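Local coordinates for mediator of RNA polymerase II transcription subunit 18 (Schizosaccharomyces pombe, PDB 3C0T), which serves as a subunit of Mediator, the coactivator complex that carries signals from gene-specific regulatory proteins to the basal RNA polymerase II transcription machinery, at residues A[29-34]-A[127-132]; A[137-142]-A[168-173]; A[118-123]-A[147-152]. All blocks are in the same frame, centred on the assembly; numbering follows the deposited sequence.

Overall arrangement
The contacts illustrate how a curled antiparallel sheet is held by strand pairing within it and by a loop bound to one strand. Interaction 1 pairs strands 27-41 and 118-133; interaction 2 pairs 136-146, next in chain and sheet, with 165-173. Their centres lie about 10 Å apart, and they touch. Interaction 3, between the beginning of strand 118-133 and the loop after 136-146, is centred about 22 Å from interaction 1 and 24 Å from interaction 2. Along the chain interaction 1 closes before interaction 2 opens, whereas interaction 3 interleaves with both. The first two build joints of a closed circuit, consistent with a CYTH-type barrel; the third fixes a loop at one strand's far end.

Interaction 1 of 3, residues A[29-34]-A[127-132]; sequences PKTILE and QGLEYF
P29 lays its CB over the centre of the Y131 ring, a CH-pi contact with CB 3.4 Å from the ring centroid and 15° off the ring normal. The two side chains run side by side in the same direction, and P29 CG follows the phenol outward to lie 3.7 Å from Y131 OH. That hydroxyl is hydrogen-bonded to S23 of helix 15-25, the helix whose V19 and L22 also touch the Y131 side chain. Between the strands the backbones bond in antiparallel fashion: K30 and E130 form one hydrogen-bonded pair, I32 and G128 another, and I32 N reaches G128 O at 2.7 Å. This is the edge by which strand 27-41 joins strand 118-133 in the curled sheet. On the face that carries K30, I32 and E130, the lysine CG is put between its backbone N and carbonyl carbon by chi1 (85°), and the extended chain beyond it runs beside E130, with K30 NZ 3.3 Å from E130 OE1 in a salt bridge. The other oxygen, OE2, forms a salt bridge with R139, so the carboxylate is shared between two positive groups, which probably favours its charged form. I32 crosses E130 obliquely and brings CD1 to 3.8 Å from E130 OE2. At right angles to the lysine chain, F132 presents its ring edge, with CZ 3.9 Å from K30 CD.

Interaction 2 of 3, residues A[137-142]-A[168-173]; sequences TVRIYQ and HVYTHV
T137 and Y170 run alongside each other, with the threonine CB over one face of the tyrosine ring. CB stands 3.8 Å above the ring plane, displaced toward the rim, in a CH-pi contact, and T137 CG2 approaches Y170 OH to 3.5 Å. On its other neighbour the tyrosine sets its rim atom CD1 over the centre of the H168 imidazole, the two rings being inclined to each other. H168 in turn sets its CB at the edge of the Y141 ring, 4.1 Å from Y141 CE1. In the backbone T137 pairs with Y170 and R139 with H168, each through two hydrogen bonds; H168 N lies 2.7 Å from R139 O. This antiparallel pairing of strands 136-146 and 165-173 belongs to a circuit of strands that closes on itself, as in the barrels of the CYTH clan. On the other face, V169 CG2 packs against V138 CB at 4.1 Å, and these valines also meet L202 and L26 respectively. A water bonded to T137 OG1 at 3.0 Å makes a weak bond to Y170 O. Further out, the guanidinium of R139 forms a salt bridge with E34 through NH1, and E130, held by the same arginine, offers the phenol of Y170 a weak hydrogen bond. The arginine thereby ties strand 136-146 to both strands 27-41 and 118-133. On the far side of strand 165-173, V169 is bonded through its backbone to L6 of strand 2-10.

Interaction 3 of 3, residues A[118-123]-A[147-152]; sequences YEFSHE and SQQRSI
A type II beta turn from Q148 to S151 is held against strand 118-133 by E123, whose carboxylate meets the backbone and the side chain of R150. E123 OE2 accepts R150 N at 2.7 Å through its syn lone pair, in a nearly straight bond (167°). E123 OE1 takes R150 NE at 2.8 Å and, in a more bent bond, R150 NH2 at 3.0 Å, a salt bridge. Both approach nearly along the C-O axis, and OE1 lies in the guanidinium plane, while the carboxylate is turned 55° from that plane. Three N-H groups thus grip one buried carboxylate, an arrangement likely to stabilise its negative charge. Bends at chi2 and chi3 fold the arginine back so that its side chain and its backbone N reach the same glutamate. Q149 crosses E123 at about a right angle, with Q149 CG 3.5 Å from E123 OE2. F120 and R150 run antiparallel past one another, their planes 49° apart, with F120 CE1 3.3 Å from R150 NH2. An alanine in place of E123 would probably leave R150 N and the guanidinium without the oxygens that accept from them and the turn less firmly fixed to the strand. S121 and H122 form a classic beta bulge opposite V38 of strand 27-41. The same strand packs on the pair, F35 touching E123 and V37 touching R150, while W72 donates to R150 O from a neighbouring loop.

Interaction 1 of 3, residues A[29-34]-A[127-132]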
loop_
_atom_site.group_PDB
_atom_site.type_symbol
_atom_site.label_atom_id
_atom_site.label_comp_id
_atom_site.label_asym_id
_atom_site.label_seq_id
_atom_site.Cartn_x
_atom_site.Cartn_y
_atom_site.Cartn_z
ATOM N N PRO A 29 1.785 13.708 10.802
ATOM C CA PRO A 29 2.085 12.529 9.986
ATOM C C PRO A 29 3.562 12.186 9.958
ATOM O O PRO A 29 4.393 12.904 10.511
ATOM C CB PRO A 29 1.603 12.959 8.613
ATOM C CG PRO A 29 2.093 14.389 8.566
ATOM C CD PRO A 29 1.814 14.932 9.976
ATOM N N LYS A 30 3.881 11.070 9.318
ATOM C CA LYS A 30 5.268 10.663 9.148
ATOM C C LYS A 30 5.358 10.396 7.651
ATOM O O LYS A 30 4.410 9.881 7.057
ATOM C CB LYS A 30 5.594 9.403 9.964
ATOM C CG LYS A 30 5.275 8.081 9.295
ATOM C CD LYS A 30 5.696 6.913 10.192
ATOM C CE LYS A 30 5.382 5.565 9.545
ATOM N NZ LYS A 30 5.599 4.419 10.478
ATOM N N THR A 31 6.467 10.774 7.029
ATOM C CA THR A 31 6.593 10.563 5.599
ATOM C C THR A 31 6.736 9.091 5.292
ATOM O O THR A 31 7.231 8.313 6.102
ATOM C CB THR A 31 7.811 11.291 4.996
ATOM O OG1 THR A 31 9.011 10.721 5.518
ATOM C CG2 THR A 31 7.780 12.761 5.343
ATOM N N ILE A 32 6.288 8.729 4.102
ATOM C CA ILE A 32 6.353 7.369 3.609
ATOM C C ILE A 32 7.028 7.399 2.234
ATOM O O ILE A 32 6.603 8.141 1.342
ATOM C CB ILE A 32 4.936 6.772 3.403
ATOM C CG1 ILE A 32 4.224 6.569 4.747
ATOM C CG2 ILE A 32 5.035 5.488 2.589
ATOM C CD1 ILE A 32 4.883 5.552 5.675
ATOM N N LEU A 33 8.092 6.621 2.077
ATOM C CA LEU A 33 8.760 6.496 0.784
ATOM C C LEU A 33 9.283 5.062 0.747
ATOM O O LEU A 33 10.304 4.752 1.362
ATOM C CB LEU A 33 9.910 7.491 0.626
ATOM C CG LEU A 33 10.382 7.550 -0.836
ATOM C CD1 LEU A 33 9.283 8.174 -1.696
ATOM C CD2 LEU A 33 11.663 8.365 -0.954
ATOM N N GLU A 34 8.566 4.194 0.037
ATOM C CA GLU A 34 8.926 2.777 -0.048
ATOM C C GLU A 34 9.159 2.280 -1.470
ATOM O O GLU A 34 8.525 2.751 -2.420
ATOM C CB GLU A 34 7.814 1.920 0.580
ATOM C CG GLU A 34 7.337 2.400 1.944
ATOM C CD GLU A 34 6.036 1.742 2.395
ATOM O OE1 GLU A 34 5.173 1.434 1.537
ATOM O OE2 GLU A 34 5.864 1.557 3.618
ATOM N N GLN A 127 4.821 6.929 -2.371
ATOM C CA GLN A 127 5.117 8.236 -1.819
ATOM C C GLN A 127 3.875 8.700 -1.061
ATOM O O GLN A 127 2.775 8.702 -1.624
ATOM C CB GLN A 127 5.392 9.217 -2.962
ATOM C CG GLN A 127 5.453 10.683 -2.545
ATOM C CD GLN A 127 5.220 11.634 -3.721
ATOM O OE1 GLN A 127 5.937 12.612 -3.884
ATOM N NE2 GLN A 127 4.210 11.347 -4.534
ATOM N N GLY A 128 4.034 9.106 0.194
ATOM C CA GLY A 128 2.872 9.565 0.929
ATOM C C GLY A 128 3.115 9.935 2.375
ATOM O O GLY A 128 4.262 10.031 2.832
ATOM N N LEU A 129 2.010 10.140 3.090
ATOM C CA LEU A 129 2.031 10.506 4.497
ATOM C C LEU A 129 1.236 9.488 5.295
ATOM O O LEU A 129 0.282 8.887 4.794
ATOM C CB LEU A 129 1.415 11.899 4.694
ATOM C CG LEU A 129 2.241 13.083 4.187
ATOM C CD1 LEU A 129 1.410 14.371 4.214
ATOM C CD2 LEU A 129 3.485 13.218 5.052
ATOM N N GLU A 130 1.628 9.295 6.544
ATOM C CA GLU A 130 0.933 8.346 7.384
ATOM C C GLU A 130 0.533 9.000 8.698
ATOM O O GLU A 130 1.340 9.673 9.343
ATOM C CB GLU A 130 1.817 7.133 7.645
ATOM C CG GLU A 130 1.034 5.859 7.818
ATOM C CD GLU A 130 1.913 4.619 7.819
ATOM O OE1 GLU A 130 2.736 4.483 8.752
ATOM O OE2 GLU A 130 1.775 3.784 6.889
ATOM N N TYR A 131 -0.731 8.817 9.065
ATOM C CA TYR A 131 -1.272 9.354 10.301
ATOM C C TYR A 131 -1.753 8.190 11.167
ATOM O O TYR A 131 -1.755 7.044 10.717
ATOM C CB TYR A 131 -2.446 10.285 10.016
ATOM C CG TYR A 131 -2.086 11.576 9.321
ATOM C CD1 TYR A 131 -1.931 11.631 7.932
ATOM C CD2 TYR A 131 -1.941 12.758 10.048
ATOM C CE1 TYR A 131 -1.648 12.839 7.286
ATOM C CE2 TYR A 131 -1.656 13.967 9.414
ATOM C CZ TYR A 131 -1.516 13.999 8.036
ATOM O OH TYR A 131 -1.281 15.203 7.417
ATOM N N PHE A 132 -2.153 8.483 12.405
ATOM C CA PHE A 132 -2.631 7.452 13.329
ATOM C C PHE A 132 -3.730 8.018 14.219
ATOM O O PHE A 132 -3.708 9.199 14.571
ATOM C CB PHE A 132 -1.495 6.946 14.236
ATOM C CG PHE A 132 -0.155 6.876 13.557
ATOM C CD1 PHE A 132 0.614 8.031 13.381
ATOM C CD2 PHE A 132 0.317 5.668 13.032
ATOM C CE1 PHE A 132 1.843 7.985 12.679
ATOM C CE2 PHE A 132 1.543 5.608 12.329
ATOM C CZ PHE A 132 2.303 6.769 12.151
#

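Interaction 2 of 3, residues A[137-142]-A[168-173]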
loop_
_atom_site.group_PDB
_atom_site.type_symbol
_atom_site.label_atom_id
_atom_site.label_comp_id
_atom_site.label_asym_id
_atom_site.label_seq_id
_atom_site.Cartn_x
_atom_site.Cartn_y
_atom_site.Cartn_z
ATOM N N THR A 137 -4.306 3.105 11.248
ATOM C CA THR A 137 -3.357 3.878 10.472
ATOM C C THR A 137 -4.062 4.403 9.235
ATOM O O THR A 137 -4.839 3.687 8.595
ATOM C CB THR A 137 -2.165 3.010 10.021
ATOM O OG1 THR A 137 -1.443 2.553 11.170
ATOM C CG2 THR A 137 -1.221 3.813 9.125
ATOM N N VAL A 138 -3.820 5.664 8.909
ATOM C CA VAL A 138 -4.419 6.228 7.719
ATOM C C VAL A 138 -3.286 6.778 6.876
ATOM O O VAL A 138 -2.560 7.693 7.277
ATOM C CB VAL A 138 -5.467 7.301 8.063
ATOM C CG1 VAL A 138 -5.170 7.883 9.408
ATOM C CG2 VAL A 138 -5.507 8.367 6.992
ATOM N N ARG A 139 -3.130 6.175 5.706
ATOM C CA ARG A 139 -2.079 6.536 4.776
ATOM C C ARG A 139 -2.666 7.187 3.521
ATOM O O ARG A 139 -3.658 6.706 2.967
ATOM C CB ARG A 139 -1.296 5.261 4.418
ATOM C CG ARG A 139 -0.303 5.408 3.289
ATOM C CD ARG A 139 0.328 4.067 2.903
ATOM N NE ARG A 139 1.233 3.550 3.925
ATOM C CZ ARG A 139 2.275 2.766 3.658
ATOM N NH1 ARG A 139 2.533 2.408 2.406
ATOM N NH2 ARG A 139 3.080 2.364 4.637
ATOM N N ILE A 140 -2.082 8.308 3.103
ATOM C CA ILE A 140 -2.519 8.985 1.888
ATOM C C ILE A 140 -1.273 8.930 1.009
ATOM O O ILE A 140 -0.217 9.452 1.371
ATOM C CB ILE A 140 -2.991 10.442 2.165
ATOM C CG1 ILE A 140 -3.501 11.078 0.870
ATOM C CG2 ILE A 140 -1.883 11.261 2.796
ATOM C CD1 ILE A 140 -4.273 12.372 1.093
ATOM N N TYR A 141 -1.385 8.275 -0.140
ATOM C CA TYR A 141 -0.215 8.098 -0.990
ATOM C C TYR A 141 -0.454 8.108 -2.483
ATOM O O TYR A 141 -1.584 8.097 -2.964
ATOM C CB TYR A 141 0.465 6.769 -0.651
ATOM C CG TYR A 141 -0.348 5.553 -1.059
ATOM C CD1 TYR A 141 -1.382 5.068 -0.252
ATOM C CD2 TYR A 141 -0.089 4.886 -2.258
ATOM C CE1 TYR A 141 -2.132 3.953 -0.626
ATOM C CE2 TYR A 141 -0.837 3.768 -2.644
ATOM C CZ TYR A 141 -1.857 3.306 -1.824
ATOM O OH TYR A 141 -2.595 2.193 -2.196
ATOM N N GLN A 142 0.655 8.085 -3.209
ATOM C CA GLN A 142 0.642 8.074 -4.656
ATOM C C GLN A 142 1.594 6.961 -5.068
ATOM O O GLN A 142 2.629 6.766 -4.426
ATOM C CB GLN A 142 1.139 9.420 -5.173
ATOM C CG GLN A 142 0.572 9.799 -6.521
ATOM C CD GLN A 142 0.655 11.281 -6.761
ATOM O OE1 GLN A 142 1.753 11.852 -6.851
ATOM N NE2 GLN A 142 -0.506 11.929 -6.849
ATOM N N HIS A 168 -5.791 5.159 2.280
ATOM C CA HIS A 168 -5.949 3.796 2.780
ATOM C C HIS A 168 -5.953 3.778 4.308
ATOM O O HIS A 168 -4.964 4.152 4.944
ATOM C CB HIS A 168 -4.806 2.923 2.247
ATOM C CG HIS A 168 -4.906 1.476 2.626
ATOM N ND1 HIS A 168 -3.938 0.554 2.290
ATOM C CD2 HIS A 168 -5.853 0.792 3.309
ATOM C CE1 HIS A 168 -4.285 -0.635 2.749
ATOM N NE2 HIS A 168 -5.442 -0.519 3.372
ATOM N N VAL A 169 -7.070 3.353 4.892
ATOM C CA VAL A 169 -7.189 3.281 6.345
ATOM C C VAL A 169 -7.212 1.808 6.734
ATOM O O VAL A 169 -7.993 1.026 6.184
ATOM C CB VAL A 169 -8.485 3.960 6.842
ATOM C CG1 VAL A 169 -8.506 3.980 8.370
ATOM C CG2 VAL A 169 -8.566 5.384 6.290
ATOM N N TYR A 170 -6.367 1.424 7.683
ATOM C CA TYR A 170 -6.307 0.027 8.070
ATOM C C TYR A 170 -5.787 -0.221 9.472
ATOM O O TYR A 170 -5.245 0.667 10.129
ATOM C CB TYR A 170 -5.408 -0.748 7.095
ATOM C CG TYR A 170 -3.964 -0.274 7.092
ATOM C CD1 TYR A 170 -3.570 0.836 6.342
ATOM C CD2 TYR A 170 -3.000 -0.905 7.883
ATOM C CE1 TYR A 170 -2.251 1.309 6.383
ATOM C CE2 TYR A 170 -1.685 -0.438 7.934
ATOM C CZ TYR A 170 -1.318 0.673 7.183
ATOM O OH TYR A 170 -0.025 1.165 7.263
ATOM N N THR A 171 -5.974 -1.459 9.914
ATOM C CA THR A 171 -5.489 -1.906 11.197
ATOM C C THR A 171 -5.283 -3.407 11.056
ATOM O O THR A 171 -5.931 -4.052 10.229
ATOM C CB THR A 171 -6.474 -1.601 12.333
ATOM O OG1 THR A 171 -5.842 -1.916 13.579
ATOM C CG2 THR A 171 -7.754 -2.409 12.186
ATOM N N HIS A 172 -4.361 -3.956 11.837
ATOM C CA HIS A 172 -4.070 -5.380 11.770
ATOM C C HIS A 172 -4.481 -6.135 13.033
ATOM O O HIS A 172 -4.313 -5.642 14.153
ATOM C CB HIS A 172 -2.574 -5.604 11.536
ATOM C CG HIS A 172 -2.086 -5.121 10.207
ATOM N ND1 HIS A 172 -2.554 -5.627 9.012
ATOM C CD2 HIS A 172 -1.154 -4.192 9.883
ATOM C CE1 HIS A 172 -1.931 -5.031 8.011
ATOM N NE2 HIS A 172 -1.078 -4.157 8.511
ATOM N N VAL A 173 -5.018 -7.335 12.835
ATOM C CA VAL A 173 -5.424 -8.204 13.932
ATOM C C VAL A 173 -4.650 -9.511 13.765
ATOM O O VAL A 173 -4.838 -10.239 12.789
ATOM C CB VAL A 173 -6.938 -8.491 13.899
ATOM C CG1 VAL A 173 -7.302 -9.457 15.022
ATOM C CG2 VAL A 173 -7.720 -7.183 14.050
HETATM O O HOH W 1 -2.887 0.370 12.531
#

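Interaction 3 of 3, residues A[118-123]-A[147-152]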
loop_
_atom_site.group_PDB
_atom_site.type_symbol
_atom_site.label_atom_id
_atom_site.label_comp_id
_atom_site.label_asym_id
_atom_site.label_seq_id
_atom_site.Cartn_x
_atom_site.Cartn_y
_atom_site.Cartn_z
ATOM N N TYR A 118 10.993 -18.075 -7.813
ATOM C CA TYR A 118 10.157 -16.936 -8.167
ATOM C C TYR A 118 10.852 -16.062 -9.195
ATOM O O TYR A 118 12.078 -16.037 -9.266
ATOM C CB TYR A 118 9.836 -16.080 -6.939
ATOM C CG TYR A 118 8.956 -16.743 -5.902
ATOM C CD1 TYR A 118 9.472 -17.685 -5.013
ATOM C CD2 TYR A 118 7.603 -16.413 -5.802
ATOM C CE1 TYR A 118 8.661 -18.282 -4.043
ATOM C CE2 TYR A 118 6.781 -17.006 -4.839
ATOM C CZ TYR A 118 7.317 -17.937 -3.964
ATOM O OH TYR A 118 6.508 -18.514 -3.015
ATOM N N GLU A 119 10.068 -15.346 -9.990
ATOM C CA GLU A 119 10.639 -14.452 -10.983
ATOM C C GLU A 119 10.031 -13.059 -10.849
ATOM O O GLU A 119 8.883 -12.902 -10.439
ATOM C CB GLU A 119 10.409 -14.998 -12.399
ATOM C CG GLU A 119 8.951 -15.161 -12.784
ATOM C CD GLU A 119 8.769 -15.744 -14.181
ATOM O OE1 GLU A 119 7.608 -15.819 -14.646
ATOM O OE2 GLU A 119 9.780 -16.129 -14.812
ATOM N N PHE A 120 10.817 -12.050 -11.196
ATOM C CA PHE A 120 10.380 -10.666 -11.121
ATOM C C PHE A 120 9.117 -10.382 -11.932
ATOM O O PHE A 120 9.039 -10.717 -13.113
ATOM C CB PHE A 120 11.504 -9.748 -11.610
ATOM C CG PHE A 120 11.118 -8.296 -11.662
ATOM C CD1 PHE A 120 10.937 -7.568 -10.488
ATOM C CD2 PHE A 120 10.899 -7.666 -12.884
ATOM C CE1 PHE A 120 10.541 -6.235 -10.532
ATOM C CE2 PHE A 120 10.502 -6.333 -12.936
ATOM C CZ PHE A 120 10.322 -5.616 -11.756
ATOM N N SER A 121 8.135 -9.751 -11.296
ATOM C CA SER A 121 6.893 -9.392 -11.970
ATOM C C SER A 121 6.893 -7.894 -12.283
ATOM O O SER A 121 6.972 -7.489 -13.445
ATOM C CB SER A 121 5.688 -9.730 -11.091
ATOM O OG SER A 121 4.488 -9.265 -11.690
ATOM N N HIS A 122 6.813 -7.074 -11.238
ATOM C CA HIS A 122 6.807 -5.621 -11.403
ATOM C C HIS A 122 7.313 -4.926 -10.144
ATOM O O HIS A 122 7.512 -5.559 -9.104
ATOM C CB HIS A 122 5.395 -5.124 -11.716
ATOM C CG HIS A 122 4.373 -5.530 -10.698
ATOM N ND1 HIS A 122 3.985 -6.842 -10.515
ATOM C CD2 HIS A 122 3.661 -4.800 -9.807
ATOM C CE1 HIS A 122 3.077 -6.900 -9.557
ATOM N NE2 HIS A 122 2.862 -5.676 -9.111
ATOM N N GLU A 123 7.526 -3.620 -10.250
ATOM C CA GLU A 123 7.995 -2.836 -9.123
ATOM C C GLU A 123 7.428 -1.429 -9.192
ATOM O O GLU A 123 7.057 -0.944 -10.263
ATOM C CB GLU A 123 9.520 -2.761 -9.117
ATOM C CG GLU A 123 10.114 -2.053 -10.334
ATOM C CD GLU A 123 11.620 -1.911 -10.238
ATOM O OE1 GLU A 123 12.259 -2.789 -9.626
ATOM O OE2 GLU A 123 12.169 -0.931 -10.778
ATOM N N SER A 147 12.593 5.947 -12.529
ATOM C CA SER A 147 13.008 6.412 -13.845
ATOM C C SER A 147 13.977 5.391 -14.456
ATOM O O SER A 147 14.304 5.455 -15.639
ATOM C CB SER A 147 13.654 7.803 -13.743
ATOM O OG SER A 147 14.580 7.864 -12.672
ATOM N N GLN A 148 14.409 4.440 -13.631
ATOM C CA GLN A 148 15.319 3.370 -14.042
ATOM C C GLN A 148 15.014 2.172 -13.134
ATOM O O GLN A 148 14.912 2.329 -11.916
ATOM C CB GLN A 148 16.771 3.807 -13.841
ATOM C CG GLN A 148 17.742 3.291 -14.888
ATOM C CD GLN A 148 17.673 4.093 -16.180
ATOM O OE1 GLN A 148 16.619 4.182 -16.820
ATOM N NE2 GLN A 148 18.801 4.684 -16.569
ATOM N N GLN A 149 14.875 0.982 -13.706
ATOM C CA GLN A 149 14.560 -0.183 -12.893
ATOM C C GLN A 149 15.485 -0.364 -11.684
ATOM O O GLN A 149 16.702 -0.294 -11.807
ATOM C CB GLN A 149 14.563 -1.452 -13.749
ATOM C CG GLN A 149 14.198 -2.703 -12.960
ATOM C CD GLN A 149 13.788 -3.865 -13.849
ATOM O OE1 GLN A 149 12.777 -3.797 -14.552
ATOM N NE2 GLN A 149 14.571 -4.939 -13.820
ATOM N N ARG A 150 14.877 -0.591 -10.518
ATOM C CA ARG A 150 15.581 -0.794 -9.252
ATOM C C ARG A 150 16.433 0.405 -8.848
ATOM O O ARG A 150 17.426 0.264 -8.124
ATOM C CB ARG A 150 16.448 -2.059 -9.320
ATOM C CG ARG A 150 16.663 -2.773 -7.969
ATOM C CD ARG A 150 15.336 -3.113 -7.270
ATOM N NE ARG A 150 14.397 -3.757 -8.184
ATOM C CZ ARG A 150 14.458 -5.029 -8.561
ATOM N NH1 ARG A 150 15.416 -5.822 -8.097
ATOM N NH2 ARG A 150 13.567 -5.506 -9.418
ATOM N N SER A 151 16.033 1.590 -9.303
ATOM C CA SER A 151 16.754 2.817 -8.983
ATOM C C SER A 151 15.979 3.697 -8.003
ATOM O O SER A 151 14.773 3.885 -8.137
ATOM C CB SER A 151 17.039 3.609 -10.264
ATOM O OG SER A 151 17.640 4.861 -9.970
ATOM N N ILE A 152 16.682 4.234 -7.012
ATOM C CA ILE A 152 16.064 5.108 -6.027
ATOM C C ILE A 152 16.482 6.551 -6.298
ATOM O O ILE A 152 16.218 7.448 -5.493
ATOM C CB ILE A 152 16.481 4.730 -4.598
ATOM C CG1 ILE A 152 18.005 4.775 -4.470
ATOM C CG2 ILE A 152 15.946 3.354 -4.255
ATOM C CD1 ILE A 152 18.512 4.490 -3.073
#